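Local coordinates for fucolectin-related protein (Streptococcus pneumoniae, PDB 2WMF), which probably hydrolyses glycosidic bonds in host blood-group antigen carbohydrates, acting as the catalytic module of a family 98 glycoside hydrolase, at residues N333-A337 with L410-Y414; A337-E343 with A393-N399; A220-S224 with Y353-S358; Y283-G287 with N323-S327. All coordinates share one frame; numbering follows the deposited sequence.

Contact 1: N333-A337 with L410-Y414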
loop_
_atom_site.group_PDB
_atom_site.type_symbol
_atom_site.label_atom_id
_atom_site.label_comp_id
_atom_site.label_asym_id
_atom_site.label_seq_id
_atom_site.Cartn_x
_atom_site.Cartn_y
_atom_site.Cartn_z
ATOM N N ASN A 333 -8.483 19.952 -3.232
ATOM C CA ASN A 333 -8.862 20.805 -4.354
ATOM C C ASN A 333 -9.386 20.059 -5.580
ATOM O O ASN A 333 -10.189 20.615 -6.340
ATOM C CB ASN A 333 -7.773 21.810 -4.658
ATOM C CG ASN A 333 -7.758 22.929 -3.594
ATOM O OD1 ASN A 333 -8.832 23.345 -3.140
ATOM N ND2 ASN A 333 -6.595 23.366 -3.169
ATOM N N ARG A 334 -9.035 18.786 -5.719
ATOM C CA ARG A 334 -9.558 17.960 -6.815
ATOM C C ARG A 334 -10.893 17.274 -6.464
ATOM O O ARG A 334 -11.518 16.638 -7.325
ATOM C CB ARG A 334 -8.519 16.897 -7.213
ATOM C CG ARG A 334 -8.549 15.682 -6.302
ATOM C CD ARG A 334 -7.354 14.801 -6.480
ATOM N NE ARG A 334 -7.426 13.637 -5.612
ATOM C CZ ARG A 334 -6.490 12.697 -5.503
ATOM N NH1 ARG A 334 -5.365 12.787 -6.186
ATOM N NH2 ARG A 334 -6.729 11.662 -4.703
ATOM N N THR A 335 -11.319 17.388 -5.203
ATOM C CA THR A 335 -12.500 16.655 -4.725
ATOM C C THR A 335 -13.774 17.403 -5.093
ATOM O O THR A 335 -13.999 18.518 -4.643
ATOM C CB THR A 335 -12.398 16.392 -3.197
ATOM O OG1 THR A 335 -11.216 15.604 -2.905
ATOM C CG2 THR A 335 -13.613 15.640 -2.680
ATOM N N LYS A 336 -14.609 16.776 -5.918
ATOM C CA LYS A 336 -15.888 17.374 -6.321
ATOM C C LYS A 336 -17.089 16.951 -5.461
ATOM O O LYS A 336 -18.131 17.621 -5.461
ATOM C CB LYS A 336 -16.186 17.057 -7.786
ATOM C CG LYS A 336 -15.068 17.368 -8.792
ATOM C CD LYS A 336 -14.637 18.785 -8.784
ATOM C CE LYS A 336 -13.478 18.944 -9.781
ATOM N NZ LYS A 336 -13.036 20.365 -9.889
ATOM N N ALA A 337 -16.970 15.819 -4.781
ATOM C CA ALA A 337 -18.002 15.339 -3.861
ATOM C C ALA A 337 -17.365 14.512 -2.768
ATOM O O ALA A 337 -16.321 13.888 -2.988
ATOM C CB ALA A 337 -19.053 14.445 -4.597
ATOM N N LEU A 410 -22.759 11.651 -10.081
ATOM C CA LEU A 410 -21.305 11.820 -9.911
ATOM C C LEU A 410 -20.631 12.120 -11.250
ATOM O O LEU A 410 -19.703 12.922 -11.308
ATOM C CB LEU A 410 -20.717 10.596 -9.212
ATOM C CG LEU A 410 -21.025 10.630 -7.686
ATOM C CD1 LEU A 410 -20.780 9.274 -7.015
ATOM C CD2 LEU A 410 -20.241 11.782 -6.995
ATOM N N ASN A 411 -21.088 11.515 -12.347
ATOM C CA ASN A 411 -20.565 11.855 -13.647
ATOM C C ASN A 411 -20.780 13.306 -14.062
ATOM O O ASN A 411 -20.060 13.815 -14.918
ATOM C CB ASN A 411 -21.143 10.914 -14.705
ATOM C CG ASN A 411 -20.510 9.522 -14.619
ATOM O OD1 ASN A 411 -19.608 9.303 -13.793
ATOM N ND2 ASN A 411 -20.947 8.597 -15.469
ATOM N N SER A 412 -21.810 13.940 -13.493
ATOM C CA SER A 412 -22.053 15.359 -13.768
ATOM C C SER A 412 -21.034 16.282 -13.067
ATOM O O SER A 412 -20.910 17.454 -13.421
ATOM C CB SER A 412 -23.492 15.770 -13.413
ATOM O OG SER A 412 -23.687 15.985 -12.034
ATOM N N LEU A 413 -20.351 15.731 -12.063
ATOM C CA LEU A 413 -19.341 16.436 -11.296
ATOM C C LEU A 413 -17.897 16.111 -11.682
ATOM O O LEU A 413 -17.033 16.981 -11.623
ATOM C CB LEU A 413 -19.539 16.191 -9.785
ATOM C CG LEU A 413 -20.884 16.482 -9.160
ATOM C CD1 LEU A 413 -20.838 16.097 -7.682
ATOM C CD2 LEU A 413 -21.241 17.966 -9.324
ATOM N N TYR A 414 -17.641 14.847 -12.030
ATOM C CA TYR A 414 -16.329 14.386 -12.410
ATOM C C TYR A 414 -16.393 14.048 -13.899
ATOM O O TYR A 414 -16.960 13.038 -14.271
ATOM C CB TYR A 414 -15.981 13.109 -11.633
ATOM C CG TYR A 414 -15.701 13.318 -10.169
ATOM C CD1 TYR A 414 -14.403 13.571 -9.722
ATOM C CD2 TYR A 414 -16.711 13.222 -9.218
ATOM C CE1 TYR A 414 -14.127 13.735 -8.362
ATOM C CE2 TYR A 414 -16.426 13.400 -7.852
ATOM C CZ TYR A 414 -15.124 13.651 -7.439
ATOM O OH TYR A 414 -14.861 13.868 -6.080
#

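Contact 2: A337-E343 with A393-N399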
loop_
_atom_site.group_PDB
_atom_site.type_symbol
_atom_site.label_atom_id
_atom_site.label_comp_id
_atom_site.label_asym_id
_atom_site.label_seq_id
_atom_site.Cartn_x
_atom_site.Cartn_y
_atom_site.Cartn_z
ATOM N N ALA A 337 -16.970 15.819 -4.781
ATOM C CA ALA A 337 -18.002 15.339 -3.861
ATOM C C ALA A 337 -17.365 14.512 -2.768
ATOM O O ALA A 337 -16.321 13.888 -2.988
ATOM C CB ALA A 337 -19.053 14.445 -4.597
ATOM N N VAL A 338 -18.006 14.532 -1.582
ATOM C CA VAL A 338 -17.676 13.631 -0.485
ATOM C C VAL A 338 -18.937 12.944 -0.027
ATOM O O VAL A 338 -20.056 13.442 -0.257
ATOM C CB VAL A 338 -17.016 14.354 0.736
ATOM C CG1 VAL A 338 -15.774 15.068 0.307
ATOM C CG2 VAL A 338 -17.985 15.326 1.457
ATOM N N PHE A 339 -18.770 11.782 0.586
ATOM C CA PHE A 339 -19.879 11.104 1.243
ATOM C C PHE A 339 -19.686 11.268 2.745
ATOM O O PHE A 339 -18.667 10.818 3.305
ATOM C CB PHE A 339 -19.944 9.633 0.883
ATOM C CG PHE A 339 -21.148 8.926 1.483
ATOM C CD1 PHE A 339 -22.343 8.816 0.775
ATOM C CD2 PHE A 339 -21.103 8.442 2.774
ATOM C CE1 PHE A 339 -23.442 8.202 1.332
ATOM C CE2 PHE A 339 -22.207 7.843 3.354
ATOM C CZ PHE A 339 -23.371 7.723 2.632
ATOM N N TRP A 340 -20.668 11.901 3.382
ATOM C CA TRP A 340 -20.704 12.084 4.834
ATOM C C TRP A 340 -21.618 11.062 5.488
ATOM O O TRP A 340 -22.785 10.894 5.064
ATOM C CB TRP A 340 -21.229 13.485 5.179
ATOM C CG TRP A 340 -21.231 13.810 6.648
ATOM C CD1 TRP A 340 -20.239 13.573 7.544
ATOM C CD2 TRP A 340 -22.252 14.512 7.352
ATOM N NE1 TRP A 340 -20.589 14.055 8.788
ATOM C CE2 TRP A 340 -21.830 14.629 8.697
ATOM C CE3 TRP A 340 -23.520 14.991 6.996
ATOM C CZ2 TRP A 340 -22.615 15.240 9.677
ATOM C CZ3 TRP A 340 -24.309 15.607 7.991
ATOM C CH2 TRP A 340 -23.849 15.698 9.312
ATOM N N ASN A 341 -21.057 10.404 6.490
ATOM C CA ASN A 341 -21.738 9.363 7.265
ATOM C C ASN A 341 -22.766 9.919 8.237
ATOM O O ASN A 341 -23.321 9.161 9.024
ATOM C CB ASN A 341 -20.752 8.540 8.090
ATOM C CG ASN A 341 -20.203 7.339 7.378
ATOM O OD1 ASN A 341 -20.508 7.068 6.212
ATOM N ND2 ASN A 341 -19.408 6.579 8.117
ATOM N N GLY A 342 -23.068 11.210 8.189
ATOM C CA GLY A 342 -23.971 11.844 9.184
ATOM C C GLY A 342 -25.456 11.519 9.133
ATOM O O GLY A 342 -26.144 11.791 10.115
ATOM N N GLU A 343 -25.955 10.982 8.024
ATOM C CA GLU A 343 -27.385 10.603 7.877
ATOM C C GLU A 343 -27.492 9.141 7.411
ATOM O O GLU A 343 -28.312 8.811 6.535
ATOM C CB GLU A 343 -28.134 11.553 6.917
ATOM C CG GLU A 343 -28.020 12.996 7.335
ATOM C CD GLU A 343 -28.535 14.031 6.348
ATOM O OE1 GLU A 343 -29.144 13.719 5.296
ATOM O OE2 GLU A 343 -28.263 15.217 6.656
ATOM N N ALA A 393 -17.081 21.227 -2.756
ATOM C CA ALA A 393 -17.584 19.847 -2.950
ATOM C C ALA A 393 -19.068 19.694 -2.617
ATOM O O ALA A 393 -19.565 20.306 -1.663
ATOM C CB ALA A 393 -16.772 18.885 -2.101
ATOM N N LYS A 394 -19.763 18.842 -3.368
ATOM C CA LYS A 394 -21.094 18.413 -2.982
ATOM C C LYS A 394 -20.973 17.475 -1.809
ATOM O O LYS A 394 -20.114 16.576 -1.814
ATOM C CB LYS A 394 -21.787 17.684 -4.125
ATOM C CG LYS A 394 -23.085 16.952 -3.716
ATOM C CD LYS A 394 -24.270 17.912 -3.553
ATOM C CE LYS A 394 -25.598 17.140 -3.498
ATOM N NZ LYS A 394 -26.751 18.095 -3.454
ATOM N N ILE A 395 -21.795 17.688 -0.789
ATOM C CA ILE A 395 -21.851 16.748 0.333
ATOM C C ILE A 395 -23.008 15.741 0.100
ATOM O O ILE A 395 -24.199 16.085 0.144
ATOM C CB ILE A 395 -21.984 17.468 1.691
ATOM C CG1 ILE A 395 -20.885 18.523 1.862
ATOM C CG2 ILE A 395 -21.982 16.452 2.879
ATOM C CD1 ILE A 395 -21.058 19.349 3.104
ATOM N N LEU A 396 -22.652 14.506 -0.206
ATOM C CA LEU A 396 -23.653 13.419 -0.365
ATOM C C LEU A 396 -23.863 12.762 0.984
ATOM O O LEU A 396 -22.927 12.639 1.757
ATOM C CB LEU A 396 -23.193 12.366 -1.386
ATOM C CG LEU A 396 -23.220 12.826 -2.845
ATOM C CD1 LEU A 396 -22.517 11.817 -3.741
ATOM C CD2 LEU A 396 -24.661 13.089 -3.297
ATOM N N THR A 397 -25.094 12.375 1.271
ATOM C CA THR A 397 -25.395 11.557 2.437
ATOM C C THR A 397 -26.282 10.396 1.963
ATOM O O THR A 397 -26.677 10.333 0.787
ATOM C CB THR A 397 -26.148 12.353 3.522
ATOM O OG1 THR A 397 -27.498 12.596 3.103
ATOM C CG2 THR A 397 -25.442 13.671 3.886
ATOM N N LYS A 398 -26.557 9.450 2.853
ATOM C CA LYS A 398 -27.319 8.289 2.477
ATOM C C LYS A 398 -28.723 8.684 2.041
ATOM O O LYS A 398 -29.306 7.982 1.239
ATOM C CB LYS A 398 -27.419 7.306 3.627
ATOM C CG LYS A 398 -28.077 5.939 3.221
ATOM C CD LYS A 398 -27.960 4.898 4.312
ATOM C CE LYS A 398 -28.878 3.730 4.007
ATOM N NZ LYS A 398 -28.678 2.706 4.983
ATOM N N ASN A 399 -29.203 9.823 2.516
ATOM C CA ASN A 399 -30.538 10.355 2.183
ATOM C C ASN A 399 -30.559 11.361 1.021
ATOM O O ASN A 399 -31.604 11.948 0.686
ATOM C CB ASN A 399 -31.111 10.998 3.441
ATOM C CG ASN A 399 -31.496 9.955 4.506
ATOM O OD1 ASN A 399 -31.600 8.746 4.223
ATOM N ND2 ASN A 399 -31.692 10.419 5.736
HETATM O O HOH W 1 -25.157 9.822 5.421
#

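Contact 3: A220-S224 with Y353-S358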
loop_
_atom_site.group_PDB
_atom_site.type_symbol
_atom_site.label_atom_id
_atom_site.label_comp_id
_atom_site.label_asym_id
_atom_site.label_seq_id
_atom_site.Cartn_x
_atom_site.Cartn_y
_atom_site.Cartn_z
ATOM N N ALA A 220 -12.572 -0.662 -0.963
ATOM C CA ALA A 220 -12.835 0.706 -1.471
ATOM C C ALA A 220 -13.326 1.585 -0.287
ATOM O O ALA A 220 -12.815 2.726 -0.048
ATOM C CB ALA A 220 -13.856 0.679 -2.629
ATOM N N GLY A 221 -14.264 1.065 0.496
ATOM C CA GLY A 221 -14.766 1.808 1.630
ATOM C C GLY A 221 -13.675 2.152 2.641
ATOM O O GLY A 221 -13.690 3.229 3.255
ATOM N N THR A 222 -12.732 1.230 2.834
ATOM C CA THR A 222 -11.704 1.426 3.832
ATOM C C THR A 222 -10.768 2.545 3.361
ATOM O O THR A 222 -10.386 3.415 4.151
ATOM C CB THR A 222 -10.928 0.128 4.190
ATOM O OG1 THR A 222 -11.831 -0.842 4.767
ATOM C CG2 THR A 222 -9.756 0.389 5.202
ATOM N N ASP A 223 -10.362 2.496 2.104
ATOM C CA ASP A 223 -9.560 3.581 1.519
ATOM C C ASP A 223 -10.266 4.931 1.688
ATOM O O ASP A 223 -9.607 5.954 1.971
ATOM C CB ASP A 223 -9.277 3.344 0.064
ATOM C CG ASP A 223 -8.133 2.353 -0.198
ATOM O OD1 ASP A 223 -7.429 1.966 0.733
ATOM O OD2 ASP A 223 -7.912 2.011 -1.396
ATOM N N SER A 224 -11.572 4.969 1.457
ATOM C CA SER A 224 -12.348 6.221 1.518
ATOM C C SER A 224 -12.364 6.784 2.943
ATOM O O SER A 224 -12.232 8.019 3.176
ATOM C CB SER A 224 -13.782 6.024 1.014
ATOM O OG SER A 224 -13.805 5.828 -0.390
ATOM N N TYR A 353 -19.813 1.398 -4.447
ATOM C CA TYR A 353 -18.743 1.614 -5.409
ATOM C C TYR A 353 -19.000 0.940 -6.773
ATOM O O TYR A 353 -18.300 1.213 -7.769
ATOM C CB TYR A 353 -17.409 1.160 -4.812
ATOM C CG TYR A 353 -17.057 1.979 -3.580
ATOM C CD1 TYR A 353 -16.422 3.210 -3.709
ATOM C CD2 TYR A 353 -17.392 1.557 -2.302
ATOM C CE1 TYR A 353 -16.105 3.976 -2.598
ATOM C CE2 TYR A 353 -17.100 2.334 -1.179
ATOM C CZ TYR A 353 -16.479 3.546 -1.337
ATOM O OH TYR A 353 -16.164 4.279 -0.223
ATOM N N GLN A 354 -20.036 0.115 -6.834
ATOM C CA GLN A 354 -20.455 -0.510 -8.122
ATOM C C GLN A 354 -20.877 0.568 -9.115
ATOM O O GLN A 354 -21.512 1.581 -8.754
ATOM C CB GLN A 354 -21.618 -1.436 -7.865
ATOM C CG GLN A 354 -21.299 -2.570 -6.956
ATOM C CD GLN A 354 -20.651 -3.724 -7.661
ATOM O OE1 GLN A 354 -20.582 -3.769 -8.897
ATOM N NE2 GLN A 354 -20.185 -4.693 -6.879
ATOM N N GLY A 355 -20.504 0.402 -10.372
ATOM C CA GLY A 355 -20.759 1.443 -11.354
ATOM C C GLY A 355 -19.913 2.671 -11.331
ATOM O O GLY A 355 -19.943 3.456 -12.273
ATOM N N LEU A 356 -19.147 2.846 -10.253
ATOM C CA LEU A 356 -18.252 3.983 -10.119
ATOM C C LEU A 356 -16.849 3.543 -10.350
ATOM O O LEU A 356 -16.269 3.817 -11.414
ATOM C CB LEU A 356 -18.383 4.690 -8.732
ATOM C CG LEU A 356 -19.664 5.440 -8.509
ATOM C CD1 LEU A 356 -19.782 5.828 -7.013
ATOM C CD2 LEU A 356 -19.740 6.627 -9.504
ATOM N N TYR A 357 -16.278 2.806 -9.397
ATOM C CA TYR A 357 -14.890 2.480 -9.543
ATOM C C TYR A 357 -14.345 1.226 -8.918
ATOM O O TYR A 357 -13.150 0.951 -9.044
ATOM C CB TYR A 357 -14.059 3.658 -9.165
ATOM C CG TYR A 357 -14.002 4.109 -7.716
ATOM C CD1 TYR A 357 -13.211 3.462 -6.786
ATOM C CD2 TYR A 357 -14.642 5.273 -7.312
ATOM C CE1 TYR A 357 -13.123 3.934 -5.452
ATOM C CE2 TYR A 357 -14.538 5.752 -5.984
ATOM C CZ TYR A 357 -13.751 5.088 -5.095
ATOM O OH TYR A 357 -13.612 5.590 -3.824
ATOM N N SER A 358 -15.203 0.446 -8.269
ATOM C CA SER A 358 -14.808 -0.893 -7.851
ATOM C C SER A 358 -16.009 -1.818 -7.980
ATOM O O SER A 358 -17.044 -1.628 -7.303
ATOM C CB SER A 358 -14.299 -0.953 -6.394
ATOM O OG SER A 358 -13.954 -2.304 -6.062
HETATM O O HOH W 2 -11.971 4.111 -2.355
#

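Contact 4: Y283-G287 with N323-S327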
loop_
_atom_site.group_PDB
_atom_site.type_symbol
_atom_site.label_atom_id
_atom_site.label_comp_id
_atom_site.label_asym_id
_atom_site.label_seq_id
_atom_site.Cartn_x
_atom_site.Cartn_y
_atom_site.Cartn_z
ATOM N N TYR A 283 -0.578 5.989 -2.636
ATOM C CA TYR A 283 0.194 7.157 -3.144
ATOM C C TYR A 283 -0.720 8.214 -3.788
ATOM O O TYR A 283 -0.705 9.409 -3.415
ATOM C CB TYR A 283 1.270 6.666 -4.115
ATOM C CG TYR A 283 1.955 7.776 -4.843
ATOM C CD1 TYR A 283 3.081 8.378 -4.306
ATOM C CD2 TYR A 283 1.539 8.170 -6.107
ATOM C CE1 TYR A 283 3.738 9.404 -4.990
ATOM C CE2 TYR A 283 2.205 9.197 -6.805
ATOM C CZ TYR A 283 3.304 9.806 -6.232
ATOM O OH TYR A 283 3.939 10.858 -6.939
ATOM N N THR A 284 -1.505 7.796 -4.788
ATOM C CA THR A 284 -2.348 8.745 -5.532
ATOM C C THR A 284 -3.484 9.319 -4.704
ATOM O O THR A 284 -4.093 10.303 -5.108
ATOM C CB THR A 284 -2.906 8.143 -6.848
ATOM O OG1 THR A 284 -3.727 7.003 -6.556
ATOM C CG2 THR A 284 -1.754 7.745 -7.804
ATOM N N GLY A 285 -3.804 8.657 -3.577
ATOM C CA GLY A 285 -4.787 9.117 -2.582
ATOM C C GLY A 285 -4.204 9.994 -1.500
ATOM O O GLY A 285 -4.893 10.350 -0.553
ATOM N N GLY A 286 -2.941 10.350 -1.643
ATOM C CA GLY A 286 -2.258 11.147 -0.637
ATOM C C GLY A 286 -1.560 10.429 0.515
ATOM O O GLY A 286 -1.020 11.044 1.450
ATOM N N GLY A 287 -1.591 9.106 0.484
ATOM C CA GLY A 287 -0.939 8.295 1.486
ATOM C C GLY A 287 0.578 8.385 1.453
ATOM O O GLY A 287 1.182 8.676 0.392
ATOM N N ASN A 323 8.966 11.737 -6.538
ATOM C CA ASN A 323 7.793 12.467 -6.962
ATOM C C ASN A 323 6.799 12.512 -5.817
ATOM O O ASN A 323 6.024 11.558 -5.633
ATOM C CB ASN A 323 7.162 11.754 -8.145
ATOM C CG ASN A 323 8.115 11.580 -9.274
ATOM O OD1 ASN A 323 8.275 12.492 -10.079
ATOM N ND2 ASN A 323 8.826 10.438 -9.315
ATOM N N PRO A 324 6.825 13.590 -4.999
ATOM C CA PRO A 324 5.924 13.645 -3.853
ATOM C C PRO A 324 4.470 13.346 -4.192
ATOM O O PRO A 324 3.956 13.817 -5.205
ATOM C CB PRO A 324 6.091 15.087 -3.364
ATOM C CG PRO A 324 7.551 15.380 -3.690
ATOM C CD PRO A 324 7.684 14.786 -5.070
ATOM N N ALA A 325 3.827 12.541 -3.336
ATOM C CA ALA A 325 2.396 12.290 -3.454
ATOM C C ALA A 325 1.574 13.564 -3.444
ATOM O O ALA A 325 2.026 14.594 -2.951
ATOM C CB ALA A 325 1.924 11.405 -2.302
ATOM N N PRO A 326 0.337 13.488 -3.932
ATOM C CA PRO A 326 -0.526 14.651 -3.775
ATOM C C PRO A 326 -0.611 15.095 -2.330
ATOM O O PRO A 326 -0.817 14.279 -1.444
ATOM C CB PRO A 326 -1.891 14.175 -4.270
ATOM C CG PRO A 326 -1.591 12.958 -5.131
ATOM C CD PRO A 326 -0.334 12.367 -4.622
ATOM N N SER A 327 -0.431 16.387 -2.092
ATOM C CA SER A 327 -0.584 16.947 -0.778
ATOM C C SER A 327 -2.030 16.995 -0.296
ATOM O O SER A 327 -2.955 16.813 -1.090
ATOM C CB SER A 327 -0.025 18.384 -0.821
ATOM O OG SER A 327 -0.862 19.189 -1.630
HETATM O O HOH W 3 0.265 13.547 1.059
#

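Contact 1: N333-A337 with L410-Y414
Lys-336 meets Leu-413 and Tyr-414 where the turn between helix 328-334 and strand 337-340 runs past the end of helix 406-413, the backbones coming closest at the CA atoms of Lys-336 and Leu-413, 6.1 Å apart. The helix packs beside the start of the central strand of a small three-stranded parallel sheet. Tyr-414 gives the largest share of the contact. Its hydroxyl reaches into the turn and accepts two backbone N-H groups, from Lys-336 N at 2.9 Å and from Ala-337 N at 3.2 Å, so one phenol oxygen satisfies two amides where the chain enters the strand. Lys-336 suits the exposed side: its CB lies over the tyrosine ring in a CH-pi contact, 3.8 Å from the centroid. With CG anti to the carbonyl carbon (chi1 -51°), Lys-336 CG comes 3.5 Å from Leu-413 O, and a bend at chi2 leads the amino end away. The methyl of Ala-337, small enough for this close approach, faces the helix. Leu-410 is buried and also packs on Leu-396 of the neighbouring strand. The Ala-337 CB rests against two leucine branches, Leu-410 CD2 at 3.8 Å and Leu-413 CD1 at 3.9 Å.

Contact 2: A337-E343 with A393-N399
Val-338 lies beside Ile-395 and Phe-339 beside Leu-396 in the parallel strands 337-340 and 394-396, joined by three nearly straight backbone hydrogen bonds: Val-338 N to Lys-394 O (2.9 Å), Leu-396 N to Val-338 O (2.8 Å) and Trp-340 N to Leu-396 O (2.9 Å). Apolar contacts lie on both faces. Val-338 and Ile-395 share one, covered by Ile-386 of helix 383-389; beta-branched residues suit the extended backbone. On the other, Phe-339 CG is anti to its backbone N (chi1 -176°), carrying the ring along the neighbouring strand, where Phe-339 CD1 meets Leu-396 CB at 4.2 Å and Leu-396 O lies over one ring face. The Trp-340 ring meets Thr-397 CG2 at its edge and has Gly-342 CA over one face, a place that suits a residue without a side chain. Polar contacts continue where the strands part. Thr-397 OG1 donates to Glu-343 OE1 at 3.0 Å, approaching from above the carboxylate plane. A water donates to Trp-340 O (2.6 Å) and accepts from Glu-343 N and Lys-398 N. With strand 376-377 completing it, this is a three-stranded parallel sheet, a small alpha/beta unit with helices 383-389 and 406-413 on its two faces.

Contact 3: A220-S224 with Y353-S358
Tyr-353 has CG anti to its carbonyl carbon (chi1 -62°), which extends the ring toward helix 219-231, whereas Tyr-357 has CG between its backbone N and carbonyl carbon (chi1 69°); the two phenols thereby reach the same stretch of helix from one loop. The methyl of Ala-220 sits over the centre of the Tyr-353 ring, its CB 3.6 Å from the centroid and 11° off the ring normal, a close CH-pi contact that the small alanine allows. Gly-221 comes next, its backbone lying close to the phenol, with CA 3.4 Å from Tyr-353 OH. One helical turn beyond Ala-220, Ser-224 receives the end of the phenol: Tyr-353 OH donates to Ser-224 OG at 2.8 Å, the serine oxygen lying at the ring edge. Helix 219-231 follows the sixth strand of the eight-stranded parallel (beta/alpha)8 barrel, and the loop lies between strands 337-340 and 376-377 of the small parallel sheet, so the contact joins barrel to sheet. Ser-224 OG also hydrogen-bonds to Leu-374 O, and Leu-374 N is bound by Tyr-357 OH, tying the Ser-224 and Tyr-357 hydroxyls to the chain just before strand 376-377. A water donates to Ala-220 O at 2.8 Å and lies 2.7 Å from Tyr-357 OH, with which it is also hydrogen-bonded. The loop is itself tightly folded: Tyr-353 O accepts the amides of Leu-356, Tyr-357 and Ser-358. Beside the Tyr-353 ring, Ser-358 CB also packs against Ala-220 CB at 4.1 Å.

Contact 4: Y283-G287 with N323-S327
Tyr-283 reaches across to the 323-327 loop, its hydroxyl donating a short 2.6 Å hydrogen bond to Asn-323 O. The donor lies 48° out of the carbonyl plane, and the oxygen sits in the plane of the ring at its edge. CG anti to the backbone N (chi1 171°) swings the phenol along the loop, where CE1 packs on Ala-325 CB at 3.8 Å; a methyl is compact enough to fit between this ring and the turn. Pro-326 covers the turn itself, with CD 3.2 Å from Tyr-283 O and CG near Thr-284 O. Further out, a water donates to Gly-286 O and Pro-326 O, both at 2.8 Å, joining two carbonyls that cannot bond to each other. What sets the turn is a Schellman motif ending helix 272-283, in which Gly-286 N bonds to Tyr-283 O and Gly-287 N to Val-282 O. Gly-286 is the C-prime residue, and its positive phi (88°) favours glycine. The Asn-323 side chain is held by Lys-471 and His-319. The contact thus packs the passage from helix 272-283 to barrel strand 289-293 against the linker between helices 307-322 and 328-334, with Val-427 of strand 423-427 touching Thr-284 and Pro-326.

Overall arrangement
Contacts 1 and 2 share Ala-337 and have centres about 13 Å apart; Lys-336 O to Lys-394 N, 2.9 Å and probably a hydrogen bond, extends the strand pairing into the turn, so helix 406-413 and the parallel sheet pack as one unit. Contact 3 ties that unit to the (beta/alpha)8 barrel, touching contact 1 where Leu-410 CD1 meets Leu-356 CD1 at 3.6 Å. Contact 4 lies about 18 Å from contact 1 between centres, and Arg-334 NH1 reaches Thr-284 O at 3.0 Å to join them. Contacts 2 and 4 are the most distant pair, about 24 Å between centres. Together the four join the small sheet to the barrel, contact 4 at the passage into barrel strand 289-293.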